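Local atomic coordinates of bifunctional endo-1,4-beta-xylanase A (PDB entry 2VG9), a protein that hydrolyses internal beta-1,4 linkages in the xylan backbone, as an endo-acting xylanase of glycoside hydrolase family 11 with a beta jelly roll fold. Residues T131-Q136 with G170-S175; I114-V119 with S161-K166; L75-T80 with Q165-G170. All blocks are in the same frame, centred on the assembly; numbering follows the deposited sequence.

Contact 1 of 3, residues T131-Q136 with G170-S175; sequences TIDGAQ and GHITVS
Two hydrogen bonds join the carboxylate of D133 to T173, one from the backbone and one from the side chain. T173 N donates nearly straight (171°) to the syn lone pair of D133 OD2, 2.8 Å away. T173 OG1 donates to D133 OD1; its exact place is less sure. With CG anti to its own carbonyl carbon (chi1 -62°), D133 reaches out from the turn and its side chain crosses that of T173 obliquely. Van der Waals contact is sparse: D133 OD2 lies 3.4 Å from I172 CA, and I132 CG2 sits 4.3 Å from T173 O. An alanine at D133 would remove both acceptors and would probably loosen the turn from T173. Within the turn, I132 N and A135 O, 2.8 Å apart, and A135 N and I132 O, 2.9 Å apart, are paired both ways; flanking it, T131 OG1 donates to a lone pair of Q136 OE1. D133 and G134 both have positive phi, as a type I' beta turn requires. Such a turn typifies a tight two-residue beta hairpin, here linking strands 128-132 and 135-145, its tip tied to T173, just before helix 174-182.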
# COMPACT_ATOMS: atom_id res chain seq x y z
N THR A 131 15.81 -10.09 7.02
CA THR A 131 14.91 -11.16 7.42
C THR A 131 13.86 -10.59 8.35
O THR A 131 14.21 -10.07 9.41
CB THR A 131 15.71 -12.33 8.14
OG1 THR A 131 16.71 -12.84 7.26
CG2 THR A 131 14.77 -13.48 8.52
N ILE A 132 12.58 -10.69 7.98
CA ILE A 132 11.47 -10.19 8.79
C ILE A 132 10.37 -11.28 8.77
O ILE A 132 10.09 -11.84 7.72
CB ILE A 132 10.90 -8.80 8.30
CG1 ILE A 132 11.97 -7.69 8.44
CG2 ILE A 132 9.66 -8.41 9.09
CD1 ILE A 132 11.77 -6.41 7.58
N ASP A 133 9.78 -11.58 9.92
CA ASP A 133 8.78 -12.65 9.99
C ASP A 133 9.27 -13.97 9.37
O ASP A 133 8.51 -14.73 8.76
CB ASP A 133 7.43 -12.19 9.36
CG ASP A 133 6.82 -11.01 10.09
OD1 ASP A 133 6.76 -11.05 11.34
OD2 ASP A 133 6.43 -10.02 9.43
N GLY A 134 10.58 -14.23 9.51
CA GLY A 134 11.20 -15.45 9.05
C GLY A 134 11.38 -15.52 7.55
O GLY A 134 11.67 -16.60 7.00
N ALA A 135 11.18 -14.38 6.87
CA ALA A 135 11.19 -14.34 5.42
C ALA A 135 12.13 -13.25 4.91
O ALA A 135 12.38 -12.25 5.61
CB ALA A 135 9.77 -14.10 4.89
N GLN A 136 12.60 -13.45 3.68
CA GLN A 136 13.50 -12.52 3.01
C GLN A 136 12.75 -11.39 2.30
O GLN A 136 11.78 -11.65 1.54
CB GLN A 136 14.40 -13.27 2.01
CG GLN A 136 15.35 -14.30 2.67
CD GLN A 136 16.15 -13.71 3.88
OE1 GLN A 136 15.88 -14.03 5.05
NE2 GLN A 136 17.11 -12.83 3.58
N GLY A 170 -0.97 -14.05 5.36
CA GLY A 170 -0.02 -14.26 6.42
C GLY A 170 0.04 -13.13 7.41
O GLY A 170 -0.78 -12.23 7.37
N HIS A 171 1.02 -13.20 8.32
CA HIS A 171 1.24 -12.17 9.33
C HIS A 171 2.39 -11.25 8.91
O HIS A 171 3.43 -11.74 8.45
CB HIS A 171 1.63 -12.82 10.64
CG HIS A 171 2.00 -11.82 11.69
ND1 HIS A 171 3.30 -11.42 11.90
CD2 HIS A 171 1.23 -11.06 12.51
CE1 HIS A 171 3.32 -10.49 12.85
NE2 HIS A 171 2.08 -10.25 13.22
N ILE A 172 2.20 -9.94 9.04
CA ILE A 172 3.28 -8.98 8.84
C ILE A 172 3.47 -8.15 10.12
O ILE A 172 2.53 -7.50 10.61
CB ILE A 172 2.99 -8.02 7.65
CG1 ILE A 172 2.77 -8.84 6.34
CG2 ILE A 172 4.09 -6.88 7.54
CD1 ILE A 172 2.18 -8.04 5.21
N THR A 173 4.68 -8.20 10.65
CA THR A 173 5.10 -7.29 11.71
C THR A 173 5.55 -5.98 11.08
O THR A 173 6.75 -5.73 10.87
CB THR A 173 6.19 -7.90 12.61
OG1 THR A 173 5.85 -9.27 12.89
CG2 THR A 173 6.34 -7.07 13.93
N VAL A 174 4.56 -5.15 10.78
CA VAL A 174 4.75 -3.87 10.12
C VAL A 174 5.83 -3.04 10.87
O VAL A 174 6.70 -2.42 10.24
CB VAL A 174 3.40 -3.10 10.02
CG1 VAL A 174 3.60 -1.69 9.51
CG2 VAL A 174 2.39 -3.88 9.10
N SER A 175 5.79 -3.05 12.20
CA SER A 175 6.77 -2.29 12.99
C SER A 175 8.23 -2.76 12.78
O SER A 175 9.15 -1.97 12.97
CB SER A 175 6.40 -2.34 14.50
OG SER A 175 6.03 -3.65 14.92

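Contact 2 of 3, residues I114-V119 with S161-K166; sequences IIEDWV and SVRQQK
A parallel strand pair within the mixed sheet of the jelly roll joins 110-115 to 153-163, and just beyond it E116 and D117 form a classic beta bulge opposite L93. I115 N donates to S161 O at 2.8 Å, almost along the C=O axis, and R163 N donates to I115 O at 2.9 Å, so the N-H and C=O of I115 straddle V162 on the neighbouring strand. The side chains of I114 and S161 lie on one face of the sheet and those of I115 and V162 on the other, where I115 CD1 and V162 CG2 pack 4.3 Å apart. E116, bent at chi2 (-74°), swings back over the aliphatic part of R163, with OE2 3.8 Å from R163 CD. Their charged ends do not pair: the acid is held by the Y77 and Y137 hydroxyls and a salt bridge to R167, while R163 NH1 bonds Y137. Beyond the bulge the extended K166 chain crosses D117 at about a right angle, CD lying 3.2 Å from D117 OD1, and then passes over one face of the W118 indole. K166 NZ stands 3.5 Å above the centroid of the six-membered ring, 1° off its normal, in a cation-pi contact, while K166 CE makes a CH-pi contact with the five-membered ring. The same NZ donates to W118 O, approaching from above the carbonyl plane, so one tryptophan holds the ammonium twice. At the edge of the indole, in its plane, a water accepts from W118 NE1 at 2.9 Å and donates to R163 O, which also accepts a hydrogen bond from a second water that donates to I115 O as well.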
# COMPACT_ATOMS: atom_id res chain seq x y z
N ILE A 114 5.04 -2.37 1.56
CA ILE A 114 5.58 -3.67 1.92
C ILE A 114 4.90 -4.64 0.97
O ILE A 114 3.73 -5.00 1.17
CB ILE A 114 5.31 -4.03 3.40
CG1 ILE A 114 5.98 -3.00 4.34
CG2 ILE A 114 5.84 -5.43 3.73
CD1 ILE A 114 5.42 -3.05 5.74
N ILE A 115 5.63 -5.04 -0.07
CA ILE A 115 4.99 -5.73 -1.19
C ILE A 115 5.07 -7.22 -1.01
O ILE A 115 6.16 -7.80 -1.03
CB ILE A 115 5.57 -5.30 -2.56
CG1 ILE A 115 5.58 -3.77 -2.69
CG2 ILE A 115 4.82 -5.98 -3.71
CD1 ILE A 115 6.15 -3.23 -4.02
N GLU A 116 3.89 -7.83 -0.85
CA GLU A 116 3.72 -9.25 -0.59
C GLU A 116 3.60 -10.10 -1.85
O GLU A 116 4.02 -11.26 -1.87
CB GLU A 116 2.46 -9.45 0.28
CG GLU A 116 2.60 -8.81 1.63
CD GLU A 116 3.56 -9.62 2.54
OE1 GLU A 116 3.12 -10.66 3.09
OE2 GLU A 116 4.74 -9.21 2.67
N ASP A 117 3.04 -9.51 -2.90
CA ASP A 117 2.82 -10.20 -4.16
C ASP A 117 2.68 -9.11 -5.22
O ASP A 117 2.36 -7.93 -4.91
CB ASP A 117 1.54 -11.08 -4.08
CG ASP A 117 1.51 -12.20 -5.15
OD1 ASP A 117 2.39 -12.29 -6.01
OD2 ASP A 117 0.56 -13.00 -5.13
N TRP A 118 3.05 -9.48 -6.46
CA TRP A 118 3.02 -8.57 -7.60
C TRP A 118 2.98 -9.41 -8.87
O TRP A 118 3.36 -10.60 -8.86
CB TRP A 118 4.25 -7.64 -7.66
CG TRP A 118 5.58 -8.38 -7.59
CD1 TRP A 118 6.29 -8.70 -6.46
CD2 TRP A 118 6.33 -8.93 -8.71
NE1 TRP A 118 7.44 -9.39 -6.80
CE2 TRP A 118 7.49 -9.53 -8.18
CE3 TRP A 118 6.12 -8.94 -10.10
CZ2 TRP A 118 8.45 -10.18 -9.00
CZ3 TRP A 118 7.09 -9.60 -10.94
CH2 TRP A 118 8.23 -10.21 -10.36
N VAL A 119 2.57 -8.79 -9.96
CA VAL A 119 2.54 -9.49 -11.23
C VAL A 119 3.23 -8.65 -12.30
O VAL A 119 3.00 -7.44 -12.39
CB VAL A 119 1.11 -9.88 -11.65
CG1 VAL A 119 1.12 -10.59 -13.05
CG2 VAL A 119 0.45 -10.78 -10.56
N SER A 161 9.91 -2.55 1.06
CA SER A 161 10.31 -3.92 1.38
C SER A 161 9.60 -4.79 0.35
O SER A 161 8.37 -4.80 0.26
CB SER A 161 9.75 -4.34 2.73
OG SER A 161 10.46 -3.79 3.81
N VAL A 162 10.37 -5.56 -0.41
CA VAL A 162 9.76 -6.43 -1.39
C VAL A 162 9.99 -7.86 -0.95
O VAL A 162 11.14 -8.31 -0.86
CB VAL A 162 10.33 -6.15 -2.80
CG1 VAL A 162 9.75 -7.15 -3.84
CG2 VAL A 162 10.08 -4.68 -3.17
N ARG A 163 8.90 -8.58 -0.67
CA ARG A 163 8.98 -10.00 -0.28
C ARG A 163 9.53 -10.85 -1.43
O ARG A 163 9.01 -10.78 -2.57
CB ARG A 163 7.61 -10.55 0.12
CG ARG A 163 7.71 -11.87 0.88
CD ARG A 163 6.34 -12.40 1.34
NE ARG A 163 6.43 -13.76 1.92
CZ ARG A 163 6.67 -13.99 3.21
NH1 ARG A 163 6.80 -12.98 4.05
NH2 ARG A 163 6.71 -15.23 3.68
N GLN A 164 10.56 -11.64 -1.14
CA GLN A 164 11.22 -12.45 -2.16
C GLN A 164 10.37 -13.65 -2.61
O GLN A 164 10.38 -14.00 -3.80
CB GLN A 164 12.65 -12.84 -1.73
CG GLN A 164 13.54 -11.58 -1.52
CD GLN A 164 13.58 -10.70 -2.76
OE1 GLN A 164 12.96 -9.63 -2.84
NE2 GLN A 164 14.28 -11.16 -3.76
N GLN A 165 9.62 -14.23 -1.67
CA GLN A 165 8.72 -15.37 -1.95
C GLN A 165 7.29 -14.81 -1.91
O GLN A 165 6.77 -14.55 -0.82
CB GLN A 165 8.92 -16.44 -0.87
CG GLN A 165 8.39 -17.85 -1.21
CD GLN A 165 8.26 -18.82 0.03
OE1 GLN A 165 8.90 -18.62 1.09
NE2 GLN A 165 7.42 -19.88 -0.12
N LYS A 166 6.66 -14.65 -3.08
CA LYS A 166 5.31 -14.08 -3.16
C LYS A 166 4.28 -14.88 -2.37
O LYS A 166 4.28 -16.12 -2.38
CB LYS A 166 4.86 -14.05 -4.61
CG LYS A 166 5.55 -13.02 -5.46
CD LYS A 166 5.27 -13.34 -6.94
CE LYS A 166 6.01 -12.37 -7.88
NZ LYS A 166 5.52 -12.52 -9.28
O HOH W 1 6.52 -9.55 -3.40
O HOH W 2 9.47 -10.85 -5.37

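Contact 3 of 3, residues L75-T80 with Q165-G170; sequences LDYAAT and QKRTSG
Y77 O is gripped twice from across the gap: G170 N donates to it at 2.9 Å, and S169 CA adds a CA-H...O contact. These belong to an antiparallel pairing at the rim of the six-stranded sheet of the jelly roll, where strand 169-173 lies outermost beside 73-86. Y77 N returns a bond to G170 O at 3.1 Å, making Y77 and G170 a hydrogen-bonded pair, and G170 O is also approached by D76 CA. A78 and S169 follow as a non-hydrogen-bonded pair, their CB atoms 3.8 Å apart on one face. One step on, where the second segment is no longer strand, A79 N still donates to T168 O at 2.9 Å, nearly along the C=O axis but with the N-H...O angle closed to 136°. The Y77 ring leaves from the crowded position between backbone N and carbonyl carbon (chi1 75°), which folds it back beneath the facing chain. S169 CA makes a CH-pi contact over one ring face, 3.9 Å from the centroid, with G170 N above the same face toward the rim. At the far end of the ring the Y77 hydroxyl bonds E116, which also forms a salt bridge with R167 NE. The ring and guanidinium planes stand 82° apart, and R167, extended from CG to NE, runs past the hydroxyl with its NH2 bonded to H171 O. G170 has a positive phi, and a CB there would jam against S169 O and run into R167 NH1; instead, G170 CA rests 3.6 Å above the guanidinium plane.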
# COMPACT_ATOMS: atom_id res chain seq x y z
N LEU A 75 -0.16 -6.68 11.11
CA LEU A 75 -1.18 -6.76 10.05
C LEU A 75 -1.29 -8.23 9.65
O LEU A 75 -0.29 -8.85 9.29
CB LEU A 75 -0.86 -5.86 8.83
CG LEU A 75 -1.89 -5.79 7.65
CD1 LEU A 75 -1.84 -4.44 6.93
CD2 LEU A 75 -1.65 -6.89 6.61
N ASP A 76 -2.52 -8.75 9.69
CA ASP A 76 -2.79 -10.12 9.31
C ASP A 76 -3.78 -10.04 8.18
O ASP A 76 -4.71 -9.26 8.25
CB ASP A 76 -3.41 -10.89 10.48
CG ASP A 76 -2.48 -11.03 11.64
OD1 ASP A 76 -1.39 -11.56 11.46
OD2 ASP A 76 -2.83 -10.62 12.77
N TYR A 77 -3.56 -10.82 7.13
CA TYR A 77 -4.40 -10.75 5.95
C TYR A 77 -4.53 -12.14 5.30
O TYR A 77 -3.67 -13.01 5.47
CB TYR A 77 -3.85 -9.70 4.95
CG TYR A 77 -2.60 -10.15 4.20
CD1 TYR A 77 -2.67 -10.53 2.84
CD2 TYR A 77 -1.36 -10.21 4.84
CE1 TYR A 77 -1.50 -10.99 2.14
CE2 TYR A 77 -0.19 -10.65 4.18
CZ TYR A 77 -0.28 -11.05 2.83
OH TYR A 77 0.85 -11.47 2.23
N ALA A 78 -5.64 -12.36 4.61
CA ALA A 78 -5.78 -13.51 3.68
C ALA A 78 -6.58 -13.02 2.47
O ALA A 78 -7.64 -12.39 2.65
CB ALA A 78 -6.47 -14.72 4.35
N ALA A 79 -6.07 -13.32 1.28
CA ALA A 79 -6.61 -12.86 -0.00
C ALA A 79 -6.42 -13.90 -1.12
O ALA A 79 -5.54 -14.75 -1.05
CB ALA A 79 -5.94 -11.54 -0.43
N THR A 80 -7.26 -13.81 -2.15
CA THR A 80 -6.94 -14.34 -3.47
C THR A 80 -6.70 -13.10 -4.33
O THR A 80 -7.32 -12.06 -4.14
CB THR A 80 -8.07 -15.23 -4.07
OG1 THR A 80 -9.29 -14.50 -4.05
CG2 THR A 80 -8.26 -16.49 -3.24
N GLN A 165 9.62 -14.23 -1.67
CA GLN A 165 8.72 -15.37 -1.95
C GLN A 165 7.29 -14.81 -1.91
O GLN A 165 6.77 -14.55 -0.82
CB GLN A 165 8.92 -16.44 -0.87
CG GLN A 165 8.39 -17.85 -1.21
CD GLN A 165 8.26 -18.82 0.03
OE1 GLN A 165 8.90 -18.62 1.09
NE2 GLN A 165 7.42 -19.88 -0.12
N LYS A 166 6.66 -14.65 -3.08
CA LYS A 166 5.31 -14.08 -3.16
C LYS A 166 4.28 -14.88 -2.37
O LYS A 166 4.28 -16.12 -2.38
CB LYS A 166 4.86 -14.05 -4.61
CG LYS A 166 5.55 -13.02 -5.46
CD LYS A 166 5.27 -13.34 -6.94
CE LYS A 166 6.01 -12.37 -7.88
NZ LYS A 166 5.52 -12.52 -9.28
N ARG A 167 3.36 -14.18 -1.72
CA ARG A 167 2.28 -14.87 -1.06
C ARG A 167 1.03 -13.98 -1.01
O ARG A 167 1.11 -12.79 -1.32
CB ARG A 167 2.73 -15.28 0.34
CG ARG A 167 2.97 -14.11 1.26
CD ARG A 167 3.25 -14.56 2.68
NE ARG A 167 3.44 -13.38 3.54
CZ ARG A 167 3.54 -13.43 4.87
NH1 ARG A 167 3.51 -14.61 5.50
NH2 ARG A 167 3.70 -12.30 5.56
N THR A 168 -0.11 -14.56 -0.64
CA THR A 168 -1.36 -13.77 -0.56
C THR A 168 -2.07 -13.97 0.76
O THR A 168 -3.25 -13.62 0.89
CB THR A 168 -2.34 -14.10 -1.70
OG1 THR A 168 -2.75 -15.45 -1.60
CG2 THR A 168 -1.73 -13.87 -3.10
N SER A 169 -1.35 -14.49 1.76
CA SER A 169 -1.85 -14.47 3.15
C SER A 169 -0.73 -14.57 4.16
O SER A 169 0.34 -15.13 3.86
CB SER A 169 -2.88 -15.60 3.40
OG SER A 169 -2.26 -16.85 3.31
N GLY A 170 -0.97 -14.05 5.36
CA GLY A 170 -0.02 -14.26 6.42
C GLY A 170 0.04 -13.13 7.41
O GLY A 170 -0.78 -12.23 7.37

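From the N terminus the chain first passes 75-80, then 114-119 and the hairpin tip 131-136, before reaching the continuous run from 161 to 175 that supplies every second partner. Contact 3 closes the longest loop, 84 residues; contact 2 closes a shorter one within it, and both end on the same stretch, sharing Q165 and K166. Contact 1 crosses both, since it starts within their loops and ends beyond them; it shares G170 with contact 3. Contact 3 sets the outer strand of the six-stranded sheet, contact 2 pairs strands of the mixed sheet, and contact 1 fastens a hairpin of that sheet to the outer strand. E116 joins contacts 2 and 3 and packs against I172 of contact 1.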